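Local coordinates for molybdopterin biosynthesis moeA protein (Pyrococcus horikoshii, PDB 1WU2) that probably takes part in molybdenum cofactor biosynthesis, as MoeA proteins do in inserting molybdenum into molybdopterin, at residues 8-13 with 279-284; 328-333 with 391-396; 336-341 with 376-381; 345-350 with 367-372. All coordinates share one frame; numbering follows the deposited sequence.

From the N terminus, the chain enters contact 1 at once: residues 8-13 are joined to 279-284, closing a very long loop that contains most of the N-terminal region and much of the probable molybdopterin-binding region. Contact 1 is complete before the other three begin. These lie in the C-terminal region and nest without crossing: 328-333 with 391-396 (contact 2) encloses 336-341 with 376-381 (contact 3), which encloses 345-350 with 367-372 (contact 4). All four reach one curled sheet. Contact 1 touches contact 3 through Tyr10 and Glu380 and contact 4 through strands 281-282 and 343-351, so the start of the chain is tied to the C-terminal domain.

Contact 1: residues 8-13 with 279-284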
loop_
_atom_site.group_PDB
_atom_site.type_symbol
_atom_site.label_atom_id
_atom_site.label_comp_id
_atom_site.label_asym_id
_atom_site.label_seq_id
_atom_site.Cartn_x
_atom_site.Cartn_y
_atom_site.Cartn_z
ATOM N N VAL A 8 11.520 -29.166 -5.897
ATOM C CA VAL A 8 11.300 -29.103 -4.452
ATOM C C VAL A 8 10.016 -28.292 -4.190
ATOM O O VAL A 8 9.820 -27.234 -4.795
ATOM C CB VAL A 8 12.548 -28.566 -3.641
ATOM C CG1 VAL A 8 13.755 -28.266 -4.539
ATOM C CG2 VAL A 8 12.207 -27.358 -2.786
ATOM N N PRO A 9 9.133 -28.790 -3.320
ATOM C CA PRO A 9 7.884 -28.082 -3.010
ATOM C C PRO A 9 8.126 -26.642 -2.571
ATOM O O PRO A 9 9.191 -26.339 -2.040
ATOM C CB PRO A 9 7.282 -28.904 -1.864
ATOM C CG PRO A 9 7.858 -30.258 -2.019
ATOM C CD PRO A 9 9.238 -30.060 -2.575
ATOM N N TYR A 10 7.146 -25.773 -2.797
ATOM C CA TYR A 10 7.279 -24.358 -2.476
ATOM C C TYR A 10 7.567 -24.100 -0.998
ATOM O O TYR A 10 8.434 -23.293 -0.680
ATOM C CB TYR A 10 6.020 -23.586 -2.884
ATOM C CG TYR A 10 5.987 -22.170 -2.348
ATOM C CD1 TYR A 10 7.014 -21.275 -2.632
ATOM C CD2 TYR A 10 4.939 -21.732 -1.548
ATOM C CE1 TYR A 10 6.995 -19.982 -2.136
ATOM C CE2 TYR A 10 4.909 -20.439 -1.053
ATOM C CZ TYR A 10 5.940 -19.569 -1.349
ATOM O OH TYR A 10 5.911 -18.286 -0.861
ATOM N N ARG A 11 6.840 -24.770 -0.108
ATOM C CA ARG A 11 6.968 -24.517 1.329
ATOM C C ARG A 11 8.326 -24.960 1.874
ATOM O O ARG A 11 8.859 -24.329 2.780
ATOM C CB ARG A 11 5.831 -25.178 2.115
ATOM C CG ARG A 11 4.455 -24.544 1.884
ATOM C CD ARG A 11 4.273 -23.159 2.514
ATOM N NE ARG A 11 3.081 -22.476 2.005
ATOM C CZ ARG A 11 2.803 -21.181 2.177
ATOM N NH1 ARG A 11 3.627 -20.384 2.855
ATOM N NH2 ARG A 11 1.684 -20.676 1.666
ATOM N N GLU A 12 8.881 -26.034 1.316
ATOM C CA GLU A 12 10.236 -26.464 1.666
ATOM C C GLU A 12 11.276 -25.481 1.128
ATOM O O GLU A 12 12.267 -25.202 1.799
ATOM C CB GLU A 12 10.535 -27.869 1.125
ATOM C CG GLU A 12 11.906 -28.402 1.542
ATOM C CD GLU A 12 12.194 -29.816 1.059
ATOM O OE1 GLU A 12 11.390 -30.382 0.285
ATOM O OE2 GLU A 12 13.246 -30.364 1.460
ATOM N N ALA A 13 11.046 -24.974 -0.081
ATOM C CA ALA A 13 11.967 -24.039 -0.727
ATOM C C ALA A 13 11.979 -22.693 -0.016
ATOM O O ALA A 13 13.018 -22.048 0.075
ATOM C CB ALA A 13 11.590 -23.840 -2.189
ATOM N N THR A 279 12.025 -25.593 -8.760
ATOM C CA THR A 279 11.029 -25.543 -7.710
ATOM C C THR A 279 9.642 -25.825 -8.284
ATOM O O THR A 279 9.455 -25.934 -9.499
ATOM C CB THR A 279 11.103 -24.168 -6.987
ATOM O OG1 THR A 279 10.594 -24.279 -5.650
ATOM C CG2 THR A 279 10.208 -23.127 -7.642
ATOM N N THR A 280 8.670 -25.924 -7.394
ATOM C CA THR A 280 7.344 -26.413 -7.738
ATOM C C THR A 280 6.406 -25.326 -8.304
ATOM O O THR A 280 5.407 -25.645 -8.947
ATOM C CB THR A 280 6.757 -27.111 -6.483
ATOM O OG1 THR A 280 7.088 -28.506 -6.513
ATOM C CG2 THR A 280 5.271 -27.110 -6.466
ATOM N N ILE A 281 6.735 -24.053 -8.101
ATOM C CA ILE A 281 5.829 -22.969 -8.496
ATOM C C ILE A 281 5.628 -22.880 -10.014
ATOM O O ILE A 281 6.464 -23.336 -10.792
ATOM C CB ILE A 281 6.282 -21.594 -7.920
ATOM C CG1 ILE A 281 7.522 -21.056 -8.643
ATOM C CG2 ILE A 281 6.517 -21.690 -6.412
ATOM C CD1 ILE A 281 7.782 -19.583 -8.387
ATOM N N LYS A 282 4.511 -22.278 -10.411
ATOM C CA LYS A 282 4.147 -22.120 -11.814
ATOM C C LYS A 282 3.291 -20.856 -11.973
ATOM O O LYS A 282 2.207 -20.790 -11.398
ATOM C CB LYS A 282 3.358 -23.340 -12.302
ATOM C CG LYS A 282 3.114 -23.366 -13.814
ATOM C CD LYS A 282 2.000 -24.340 -14.193
ATOM C CE LYS A 282 1.587 -24.193 -15.658
ATOM N NZ LYS A 282 0.163 -23.767 -15.807
ATOM N N PRO A 283 3.755 -19.854 -12.723
ATOM C CA PRO A 283 5.079 -19.840 -13.364
ATOM C C PRO A 283 6.220 -19.642 -12.366
ATOM O O PRO A 283 5.969 -19.509 -11.168
ATOM C CB PRO A 283 4.990 -18.639 -14.315
ATOM C CG PRO A 283 3.989 -17.729 -13.684
ATOM C CD PRO A 283 2.994 -18.624 -13.005
ATOM N N GLY A 284 7.456 -19.629 -12.864
ATOM C CA GLY A 284 8.633 -19.401 -12.039
ATOM C C GLY A 284 9.334 -20.663 -11.575
ATOM O O GLY A 284 10.131 -20.616 -10.640
#
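Tyr10 lays the CD1 side of its ring against the CG2 methyl of Ile281, CD1 to CG2 3.8 Å, the two side chains crossing obliquely. Tyr10 CG stands anti to the backbone N (chi1 169°), the ring's root thus lying beside the carbonyl carbon, and the same methyl also reaches Tyr10 CB. A tyrosine suits this buried place: the ring supplies apolar surface, while its hydroxyl is hydrogen-bonded to Leu309 O on helix 300-319. Beside this pair the backbone carbonyl of Val8 is gripped twice. Thr279 OG1 donates to Val8 O over 3.2 Å, tilted 23° from the carbonyl plane, and Thr280 N adds a weak, bent bond to Val8 O at 3.1 Å. The backbones of Val8 and Thr279 form a single beta bridge, Val8 being also backbone-bonded to Gly278, and the OG1 bond is additional to it. The bridge fastens the beginning of the chain, just ahead of helix 10-20 with Pro9 at its N-cap position, to the segment leading into strand 281-282. Ala13 turns its small CB toward the other segment, 3.6 Å from Thr279 OG1. An alanine in place of Thr279 would probably leave Val8 O more loosely held, with the weak bond from Thr280 N still in place, and open a gap next to Ala13 CB. Thr280 OG1 lies 3.6 Å from Pro9 CA.

Contact 2: residues 328-333 with 391-396; sequences VKAILQ and VWITLY
The indole of Trp392 carries Lys329 CB over one face, 4.1 Å above the ring plane and offset toward the rim, with CZ3 the ring atom nearest to it. Val328 O approaches the same six-membered ring obliquely, near CE3. In Trp392 chi1 (-61°) sets CG beside the backbone N, and chi2 near 89° sets the turn of the indole, whose CZ3 reaches Lys329 CB. Lysine fits opposite it because its CB methylene gives the ring an apolar partner, while the rest of the chain leads away from the partner strand.

These two residues form a non-hydrogen-bonded pair in an antiparallel ladder of two strands within the curled sheet of the C-terminal region (domain IV). The strands are strongly twisted, their short axes 124° apart. The pairs on either side are hydrogen-bonded: Val328 N to Ile393 O at 3.0 Å and Ile393 N back to Val328 O, then Ala330 N to Val391 O and Val391 N to Ala330 O at 2.9 Å. The other face of the sheet bears Val328, Ala330, Val391 and Ile393, small or branched apolar residues that meet at ordinary packing distances. Val328 CB sits 4.1 Å from Ile393 CG1, and Val328 CG2 lies 3.9 Å from Leu395 CG. At the far end Leu332 crosses Val391 at about a right angle, CD1 to CG2 4.0 Å.

Strand 354-357 lies beyond strand 327-332 and strand 374-378 beyond strand 390-395, while Tyr350 of strand 343-351 packs against Val328, Ala330 and Ile393, and Val328 meets Val328 of the second subunit.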
loop_
_atom_site.group_PDB
_atom_site.type_symbol
_atom_site.label_atom_id
_atom_site.label_comp_id
_atom_site.label_asym_id
_atom_site.label_seq_id
_atom_site.Cartn_x
_atom_site.Cartn_y
_atom_site.Cartn_z
ATOM N N VAL A 328 -7.343 -11.048 1.703
ATOM C CA VAL A 328 -8.741 -10.685 1.502
ATOM C C VAL A 328 -9.576 -11.913 1.124
ATOM O O VAL A 328 -9.145 -12.749 0.331
ATOM C CB VAL A 328 -8.874 -9.616 0.392
ATOM C CG1 VAL A 328 -10.329 -9.226 0.176
ATOM C CG2 VAL A 328 -8.035 -8.391 0.731
ATOM N N LYS A 329 -10.772 -12.004 1.702
ATOM C CA LYS A 329 -11.735 -13.057 1.374
ATOM C C LYS A 329 -12.537 -12.632 0.143
ATOM O O LYS A 329 -13.010 -11.503 0.074
ATOM C CB LYS A 329 -12.672 -13.287 2.565
ATOM C CG LYS A 329 -13.733 -14.377 2.372
ATOM C CD LYS A 329 -14.936 -14.168 3.306
ATOM C CE LYS A 329 -15.164 -15.366 4.221
ATOM N NZ LYS A 329 -16.121 -15.054 5.323
ATOM N N ALA A 330 -12.696 -13.540 -0.816
ATOM C CA ALA A 330 -13.376 -13.224 -2.075
ATOM C C ALA A 330 -14.070 -14.437 -2.691
ATOM O O ALA A 330 -13.598 -15.560 -2.568
ATOM C CB ALA A 330 -12.390 -12.634 -3.066
ATOM N N ILE A 331 -15.192 -14.191 -3.362
ATOM C CA ILE A 331 -15.900 -15.230 -4.099
ATOM C C ILE A 331 -15.295 -15.321 -5.492
ATOM O O ILE A 331 -15.140 -14.316 -6.175
ATOM C CB ILE A 331 -17.410 -14.915 -4.176
ATOM C CG1 ILE A 331 -18.009 -14.846 -2.767
ATOM C CG2 ILE A 331 -18.144 -15.965 -5.021
ATOM C CD1 ILE A 331 -18.340 -13.439 -2.311
ATOM N N LEU A 332 -14.974 -16.539 -5.913
ATOM C CA LEU A 332 -14.256 -16.763 -7.159
ATOM C C LEU A 332 -15.214 -16.740 -8.351
ATOM O O LEU A 332 -16.218 -17.444 -8.353
ATOM C CB LEU A 332 -13.520 -18.100 -7.087
ATOM C CG LEU A 332 -12.371 -18.359 -8.058
ATOM C CD1 LEU A 332 -11.262 -17.337 -7.906
ATOM C CD2 LEU A 332 -11.841 -19.769 -7.827
ATOM N N GLN A 333 -14.895 -15.932 -9.359
ATOM C CA GLN A 333 -15.762 -15.756 -10.525
ATOM C C GLN A 333 -15.712 -16.937 -11.491
ATOM O O GLN A 333 -16.731 -17.295 -12.082
ATOM C CB GLN A 333 -15.393 -14.475 -11.285
ATOM C CG GLN A 333 -16.432 -14.057 -12.327
ATOM C CD GLN A 333 -16.089 -12.746 -13.014
ATOM O OE1 GLN A 333 -15.760 -11.761 -12.356
ATOM N NE2 GLN A 333 -16.169 -12.733 -14.339
ATOM N N VAL A 391 -12.193 -17.879 -1.641
ATOM C CA VAL A 391 -10.742 -18.019 -1.683
ATOM C C VAL A 391 -10.065 -16.843 -0.991
ATOM O O VAL A 391 -10.646 -15.764 -0.859
ATOM C CB VAL A 391 -10.223 -18.117 -3.138
ATOM C CG1 VAL A 391 -10.754 -19.374 -3.807
ATOM C CG2 VAL A 391 -10.600 -16.873 -3.951
ATOM N N TRP A 392 -8.831 -17.073 -0.551
ATOM C CA TRP A 392 -8.003 -16.047 0.061
ATOM C C TRP A 392 -6.972 -15.580 -0.953
ATOM O O TRP A 392 -6.296 -16.394 -1.584
ATOM C CB TRP A 392 -7.323 -16.597 1.316
ATOM C CG TRP A 392 -8.317 -17.031 2.334
ATOM C CD1 TRP A 392 -8.886 -18.265 2.453
ATOM C CD2 TRP A 392 -8.900 -16.222 3.358
ATOM N NE1 TRP A 392 -9.778 -18.279 3.498
ATOM C CE2 TRP A 392 -9.807 -17.035 4.072
ATOM C CE3 TRP A 392 -8.745 -14.887 3.752
ATOM C CZ2 TRP A 392 -10.551 -16.560 5.153
ATOM C CZ3 TRP A 392 -9.484 -14.415 4.824
ATOM C CH2 TRP A 392 -10.376 -15.249 5.513
ATOM N N ILE A 393 -6.874 -14.265 -1.119
ATOM C CA ILE A 393 -5.964 -13.665 -2.084
ATOM C C ILE A 393 -5.098 -12.611 -1.407
ATOM O O ILE A 393 -5.438 -12.114 -0.338
ATOM C CB ILE A 393 -6.755 -13.055 -3.274
ATOM C CG1 ILE A 393 -7.651 -11.899 -2.814
ATOM C CG2 ILE A 393 -7.584 -14.132 -3.955
ATOM C CD1 ILE A 393 -8.340 -11.171 -3.945
ATOM N N THR A 394 -3.974 -12.289 -2.036
ATOM C CA THR A 394 -3.050 -11.287 -1.526
ATOM C C THR A 394 -3.062 -10.091 -2.467
ATOM O O THR A 394 -2.845 -10.243 -3.666
ATOM C CB THR A 394 -1.633 -11.875 -1.428
ATOM O OG1 THR A 394 -1.641 -13.015 -0.562
ATOM C CG2 THR A 394 -0.671 -10.901 -0.745
ATOM N N LEU A 395 -3.324 -8.908 -1.926
ATOM C CA LEU A 395 -3.301 -7.685 -2.721
ATOM C C LEU A 395 -1.876 -7.327 -3.128
ATOM O O LEU A 395 -0.922 -7.587 -2.391
ATOM C CB LEU A 395 -3.922 -6.520 -1.945
ATOM C CG LEU A 395 -5.383 -6.686 -1.513
ATOM C CD1 LEU A 395 -5.895 -5.390 -0.920
ATOM C CD2 LEU A 395 -6.271 -7.133 -2.669
ATOM N N TYR A 396 -1.739 -6.752 -4.316
ATOM C CA TYR A 396 -0.457 -6.245 -4.777
ATOM C C TYR A 396 -0.062 -5.084 -3.883
ATOM O O TYR A 396 0.966 -5.140 -3.200
ATOM C CB TYR A 396 -0.546 -5.783 -6.233
ATOM C CG TYR A 396 -0.629 -6.891 -7.274
ATOM C CD1 TYR A 396 -0.459 -8.235 -6.937
ATOM C CD2 TYR A 396 -0.869 -6.582 -8.609
ATOM C CE1 TYR A 396 -0.530 -9.233 -7.905
ATOM C CE2 TYR A 396 -0.936 -7.572 -9.580
ATOM C CZ TYR A 396 -0.768 -8.894 -9.223
ATOM O OH TYR A 396 -0.836 -9.882 -10.177
ATOM O OXT TYR A 396 -0.794 -4.099 -3.824
#

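Contact 3: residues 336-341 with 376-381; sequences IPSQLG and LEIPED
This is a packing contact with one backbone bond, in which the run from strand 336-337 to Gly341 passes beside the end of strand 374-378 without pairing with it as a sheet; the two segments run 46° apart. At the buried end, Ile336 and Leu376 meet tip to tip, CD1 to CD2 3.4 Å, tighter than usual carbon contact. Ile336 also sets CG2 against Ile378 CD1 at 3.7 Å, so the branched side chain fills space in two directions.

Ser338 follows with CB pointing toward Ile378. Its OG lies anti to the carbonyl carbon (chi1 -54°), which places it 3.4 Å from Ile378 CD1, and it makes a weak bond to Ile336 O. A serine is small enough for this place, and that weak bond gives its hydroxyl a polar partner beside the methyl.

At the outer end Glu380 O is the focus. Gly341 N donates to it at 3.1 Å in a fairly straight bond, 159° at the hydrogen, from out of the carbonyl plane. Leu340 CD2 also presses on Glu380 O, 3.2 Å away. Glycine suits position 341, since a CB at its backbone angles would jam against the preceding carbonyl O. Glu380 OE2 itself accepts a bond from Tyr10 N in the first turn of helix 10-20.

Strand 336-337 pairs with 384-385, and the apolar layer they cover belongs to the curled, barrel-like sheet expected of domain IV in MoeA proteins.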
loop_
_atom_site.group_PDB
_atom_site.type_symbol
_atom_site.label_atom_id
_atom_site.label_comp_id
_atom_site.label_asym_id
_atom_site.label_seq_id
_atom_site.Cartn_x
_atom_site.Cartn_y
_atom_site.Cartn_z
ATOM N N ILE A 336 -10.721 -22.468 -11.753
ATOM C CA ILE A 336 -9.275 -22.551 -11.951
ATOM C C ILE A 336 -8.841 -24.012 -11.857
ATOM O O ILE A 336 -8.567 -24.498 -10.762
ATOM C CB ILE A 336 -8.496 -21.718 -10.896
ATOM C CG1 ILE A 336 -9.105 -20.328 -10.727
ATOM C CG2 ILE A 336 -7.024 -21.589 -11.310
ATOM C CD1 ILE A 336 -8.599 -19.589 -9.505
ATOM N N PRO A 337 -8.781 -24.719 -12.984
ATOM C CA PRO A 337 -8.179 -26.056 -12.987
ATOM C C PRO A 337 -6.686 -25.957 -12.679
ATOM O O PRO A 337 -6.041 -24.992 -13.087
ATOM C CB PRO A 337 -8.437 -26.570 -14.410
ATOM C CG PRO A 337 -8.732 -25.370 -15.230
ATOM C CD PRO A 337 -9.276 -24.327 -14.316
ATOM N N SER A 338 -6.157 -26.934 -11.952
ATOM C CA SER A 338 -4.793 -26.863 -11.438
ATOM C C SER A 338 -4.080 -28.208 -11.508
ATOM O O SER A 338 -4.663 -29.258 -11.231
ATOM C CB SER A 338 -4.795 -26.374 -9.987
ATOM O OG SER A 338 -5.499 -25.151 -9.855
ATOM N N GLN A 339 -2.805 -28.152 -11.875
ATOM C CA GLN A 339 -1.953 -29.326 -11.930
ATOM C C GLN A 339 -1.564 -29.749 -10.522
ATOM O O GLN A 339 -1.159 -28.915 -9.706
ATOM C CB GLN A 339 -0.693 -29.010 -12.738
ATOM C CG GLN A 339 -0.005 -30.220 -13.334
ATOM C CD GLN A 339 1.240 -29.848 -14.120
ATOM O OE1 GLN A 339 1.338 -28.742 -14.653
ATOM N NE2 GLN A 339 2.186 -30.774 -14.204
ATOM N N LEU A 340 -1.705 -31.041 -10.237
ATOM C CA LEU A 340 -1.189 -31.615 -8.998
ATOM C C LEU A 340 0.329 -31.665 -9.099
ATOM O O LEU A 340 0.876 -31.930 -10.170
ATOM C CB LEU A 340 -1.754 -33.018 -8.745
ATOM C CG LEU A 340 -3.207 -33.095 -8.264
ATOM C CD1 LEU A 340 -3.680 -34.547 -8.201
ATOM C CD2 LEU A 340 -3.382 -32.423 -6.907
ATOM N N GLY A 341 1.000 -31.396 -7.984
ATOM C CA GLY A 341 2.447 -31.281 -7.956
ATOM C C GLY A 341 2.982 -29.894 -8.290
ATOM O O GLY A 341 4.192 -29.686 -8.215
ATOM N N LEU A 376 -3.656 -15.367 -6.117
ATOM C CA LEU A 376 -4.164 -16.500 -5.374
ATOM C C LEU A 376 -3.126 -17.609 -5.457
ATOM O O LEU A 376 -2.539 -17.835 -6.509
ATOM C CB LEU A 376 -5.487 -16.962 -5.992
ATOM C CG LEU A 376 -5.988 -18.360 -5.628
ATOM C CD1 LEU A 376 -6.364 -18.417 -4.165
ATOM C CD2 LEU A 376 -7.165 -18.728 -6.503
ATOM N N GLU A 377 -2.910 -18.305 -4.352
ATOM C CA GLU A 377 -1.987 -19.428 -4.320
ATOM C C GLU A 377 -2.771 -20.723 -4.146
ATOM O O GLU A 377 -3.581 -20.845 -3.229
ATOM C CB GLU A 377 -0.984 -19.256 -3.189
ATOM C CG GLU A 377 -0.006 -18.112 -3.412
ATOM C CD GLU A 377 0.650 -17.657 -2.126
ATOM O OE1 GLU A 377 1.602 -18.328 -1.666
ATOM O OE2 GLU A 377 0.205 -16.634 -1.567
ATOM N N ILE A 378 -2.529 -21.675 -5.042
ATOM C CA ILE A 378 -3.152 -22.991 -4.991
ATOM C C ILE A 378 -2.060 -24.018 -4.695
ATOM O O ILE A 378 -1.177 -24.224 -5.526
ATOM C CB ILE A 378 -3.848 -23.306 -6.332
ATOM C CG1 ILE A 378 -4.817 -22.177 -6.708
ATOM C CG2 ILE A 378 -4.580 -24.648 -6.253
ATOM C CD1 ILE A 378 -5.402 -22.288 -8.104
ATOM N N PRO A 379 -2.097 -24.649 -3.520
ATOM C CA PRO A 379 -1.113 -25.685 -3.172
ATOM C C PRO A 379 -1.074 -26.873 -4.138
ATOM O O PRO A 379 -1.960 -27.044 -4.983
ATOM C CB PRO A 379 -1.558 -26.151 -1.782
ATOM C CG PRO A 379 -2.388 -25.048 -1.242
ATOM C CD PRO A 379 -3.051 -24.411 -2.421
ATOM N N GLU A 380 -0.042 -27.695 -3.973
ATOM C CA GLU A 380 0.254 -28.810 -4.871
ATOM C C GLU A 380 -0.791 -29.914 -4.797
ATOM O O GLU A 380 -1.074 -30.568 -5.796
ATOM C CB GLU A 380 1.616 -29.410 -4.529
ATOM C CG GLU A 380 2.788 -28.473 -4.771
ATOM C CD GLU A 380 3.305 -27.792 -3.514
ATOM O OE1 GLU A 380 2.538 -27.621 -2.541
ATOM O OE2 GLU A 380 4.493 -27.412 -3.494
ATOM N N ASP A 381 -1.358 -30.112 -3.611
ATOM C CA ASP A 381 -2.340 -31.177 -3.378
ATOM C C ASP A 381 -3.781 -30.807 -3.767
ATOM O O ASP A 381 -4.725 -31.503 -3.384
ATOM C CB ASP A 381 -2.283 -31.630 -1.909
ATOM C CG ASP A 381 -2.698 -30.542 -0.931
ATOM O OD1 ASP A 381 -2.835 -29.367 -1.336
ATOM O OD2 ASP A 381 -2.905 -30.771 0.279
#

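Contact 4: residues 345-350 with 367-372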
loop_
_atom_site.group_PDB
_atom_site.type_symbol
_atom_site.label_atom_id
_atom_site.label_comp_id
_atom_site.label_asym_id
_atom_site.label_seq_id
_atom_site.Cartn_x
_atom_site.Cartn_y
_atom_site.Cartn_z
ATOM N N PHE A 345 0.645 -19.827 -8.992
ATOM C CA PHE A 345 0.546 -18.389 -8.779
ATOM C C PHE A 345 -0.450 -17.875 -9.813
ATOM O O PHE A 345 -0.152 -17.835 -11.008
ATOM C CB PHE A 345 1.920 -17.736 -8.955
ATOM C CG PHE A 345 1.951 -16.262 -8.642
ATOM C CD1 PHE A 345 1.770 -15.323 -9.649
ATOM C CD2 PHE A 345 2.196 -15.817 -7.349
ATOM C CE1 PHE A 345 1.818 -13.957 -9.370
ATOM C CE2 PHE A 345 2.244 -14.458 -7.061
ATOM C CZ PHE A 345 2.048 -13.525 -8.075
ATOM N N ILE A 346 -1.634 -17.498 -9.348
ATOM C CA ILE A 346 -2.739 -17.120 -10.222
ATOM C C ILE A 346 -3.033 -15.643 -10.070
ATOM O O ILE A 346 -3.304 -15.175 -8.970
ATOM C CB ILE A 346 -4.008 -17.936 -9.871
ATOM C CG1 ILE A 346 -3.745 -19.440 -10.012
ATOM C CG2 ILE A 346 -5.188 -17.501 -10.740
ATOM C CD1 ILE A 346 -3.277 -19.874 -11.394
ATOM N N LYS A 347 -2.997 -14.917 -11.181
ATOM C CA LYS A 347 -3.258 -13.482 -11.175
ATOM C C LYS A 347 -4.763 -13.228 -11.117
ATOM O O LYS A 347 -5.531 -13.835 -11.856
ATOM C CB LYS A 347 -2.636 -12.822 -12.407
ATOM C CG LYS A 347 -1.109 -12.917 -12.441
ATOM C CD LYS A 347 -0.549 -12.769 -13.856
ATOM C CE LYS A 347 -0.654 -14.067 -14.658
ATOM N NZ LYS A 347 0.191 -15.172 -14.101
ATOM N N ILE A 348 -5.160 -12.325 -10.223
ATOM C CA ILE A 348 -6.559 -12.026 -9.934
ATOM C C ILE A 348 -6.814 -10.528 -10.059
ATOM O O ILE A 348 -5.999 -9.736 -9.617
ATOM C CB ILE A 348 -6.872 -12.448 -8.477
ATOM C CG1 ILE A 348 -6.681 -13.960 -8.279
ATOM C CG2 ILE A 348 -8.276 -11.991 -8.058
ATOM C CD1 ILE A 348 -7.614 -14.830 -9.088
ATOM N N TYR A 349 -7.942 -10.137 -10.648
ATOM C CA TYR A 349 -8.447 -8.777 -10.470
ATOM C C TYR A 349 -9.590 -8.810 -9.471
ATOM O O TYR A 349 -10.662 -9.342 -9.759
ATOM C CB TYR A 349 -8.909 -8.119 -11.772
ATOM C CG TYR A 349 -9.167 -6.635 -11.587
ATOM C CD1 TYR A 349 -10.457 -6.143 -11.394
ATOM C CD2 TYR A 349 -8.112 -5.730 -11.568
ATOM C CE1 TYR A 349 -10.686 -4.782 -11.205
ATOM C CE2 TYR A 349 -8.328 -4.374 -11.381
ATOM C CZ TYR A 349 -9.613 -3.904 -11.200
ATOM O OH TYR A 349 -9.813 -2.553 -11.017
ATOM N N TYR A 350 -9.341 -8.240 -8.297
ATOM C CA TYR A 350 -10.318 -8.178 -7.225
ATOM C C TYR A 350 -11.084 -6.856 -7.263
ATOM O O TYR A 350 -10.478 -5.783 -7.206
ATOM C CB TYR A 350 -9.621 -8.322 -5.869
ATOM C CG TYR A 350 -10.550 -8.084 -4.707
ATOM C CD1 TYR A 350 -11.406 -9.085 -4.259
ATOM C CD2 TYR A 350 -10.597 -6.846 -4.074
ATOM C CE1 TYR A 350 -12.274 -8.864 -3.202
ATOM C CE2 TYR A 350 -11.461 -6.614 -3.021
ATOM C CZ TYR A 350 -12.296 -7.627 -2.587
ATOM O OH TYR A 350 -13.154 -7.393 -1.542
ATOM N N SER A 367 1.153 -7.818 -20.066
ATOM C CA SER A 367 -0.169 -7.185 -19.936
ATOM C C SER A 367 -1.088 -7.828 -18.889
ATOM O O SER A 367 -1.975 -7.160 -18.364
ATOM C CB SER A 367 -0.898 -7.134 -21.282
ATOM O OG SER A 367 -1.129 -8.436 -21.791
ATOM N N SER A 368 -0.891 -9.114 -18.602
ATOM C CA SER A 368 -1.662 -9.804 -17.565
ATOM C C SER A 368 -1.308 -9.289 -16.164
ATOM O O SER A 368 -2.164 -9.239 -15.280
ATOM C CB SER A 368 -1.452 -11.318 -17.651
ATOM O OG SER A 368 -0.105 -11.669 -17.393
ATOM N N LEU A 369 -0.041 -8.917 -15.975
ATOM C CA LEU A 369 0.404 -8.204 -14.773
ATOM C C LEU A 369 -0.287 -6.843 -14.608
ATOM O O LEU A 369 -0.598 -6.433 -13.487
ATOM C CB LEU A 369 1.924 -7.989 -14.808
ATOM C CG LEU A 369 2.810 -8.885 -13.946
ATOM C CD1 LEU A 369 2.396 -10.346 -14.021
ATOM C CD2 LEU A 369 4.261 -8.712 -14.379
ATOM N N LEU A 370 -0.498 -6.141 -15.719
ATOM C CA LEU A 370 -1.159 -4.836 -15.701
ATOM C C LEU A 370 -2.644 -4.945 -15.341
ATOM O O LEU A 370 -3.177 -4.102 -14.617
ATOM C CB LEU A 370 -1.008 -4.130 -17.057
ATOM C CG LEU A 370 0.159 -3.150 -17.211
ATOM C CD1 LEU A 370 1.466 -3.754 -16.722
ATOM C CD2 LEU A 370 0.280 -2.712 -18.663
ATOM N N ALA A 371 -3.301 -5.987 -15.842
ATOM C CA ALA A 371 -4.741 -6.161 -15.664
ATOM C C ALA A 371 -5.102 -6.795 -14.320
ATOM O O ALA A 371 -6.285 -6.902 -13.989
ATOM C CB ALA A 371 -5.315 -7.000 -16.810
ATOM N N SER A 372 -4.092 -7.206 -13.552
ATOM C CA SER A 372 -4.310 -7.894 -12.279
ATOM C C SER A 372 -4.083 -6.987 -11.069
ATOM O O SER A 372 -3.365 -5.992 -11.140
ATOM C CB SER A 372 -3.414 -9.132 -12.173
ATOM O OG SER A 372 -2.046 -8.795 -12.285
#
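Strand 345-350 and the short helix 367-371 run at 41° to each other, their axes 8.4 Å apart at closest, and the chains converge where Tyr349 CA comes 4.6 Å from Ser372 CA. Lys347 carries most of the side-chain contact. Its CB rests 3.8 Å from Ser372 CB. Lys347 CD lies 3.8 Å from Leu369 CD1, and the bend at chi3 (-80°) turns CE to 3.7 Å from Ser368 OG. A long, flexible aliphatic chain suits this buried strip. The helix lies on the connection from strand 354-357 to strand 374-378, which flank strand 343-351 as its antiparallel neighbours in the curled sheet, probably the barrel-like one of MoeA domain IV. An alanine in place of Lys347 would probably open a gap beside Leu369 CD1 and Ser368, with CB still touching Ser372. Tyr349 leans its CD2 atom toward Ala371 O, 3.3 Å away, while Ser372 C lies at the ring edge. Small serine lets the chain leave the helix close to the strand; Ser372 OG is hydrogen-bonded to Tyr396 OH, and Ser372 O receives Arg162 of the second subunit.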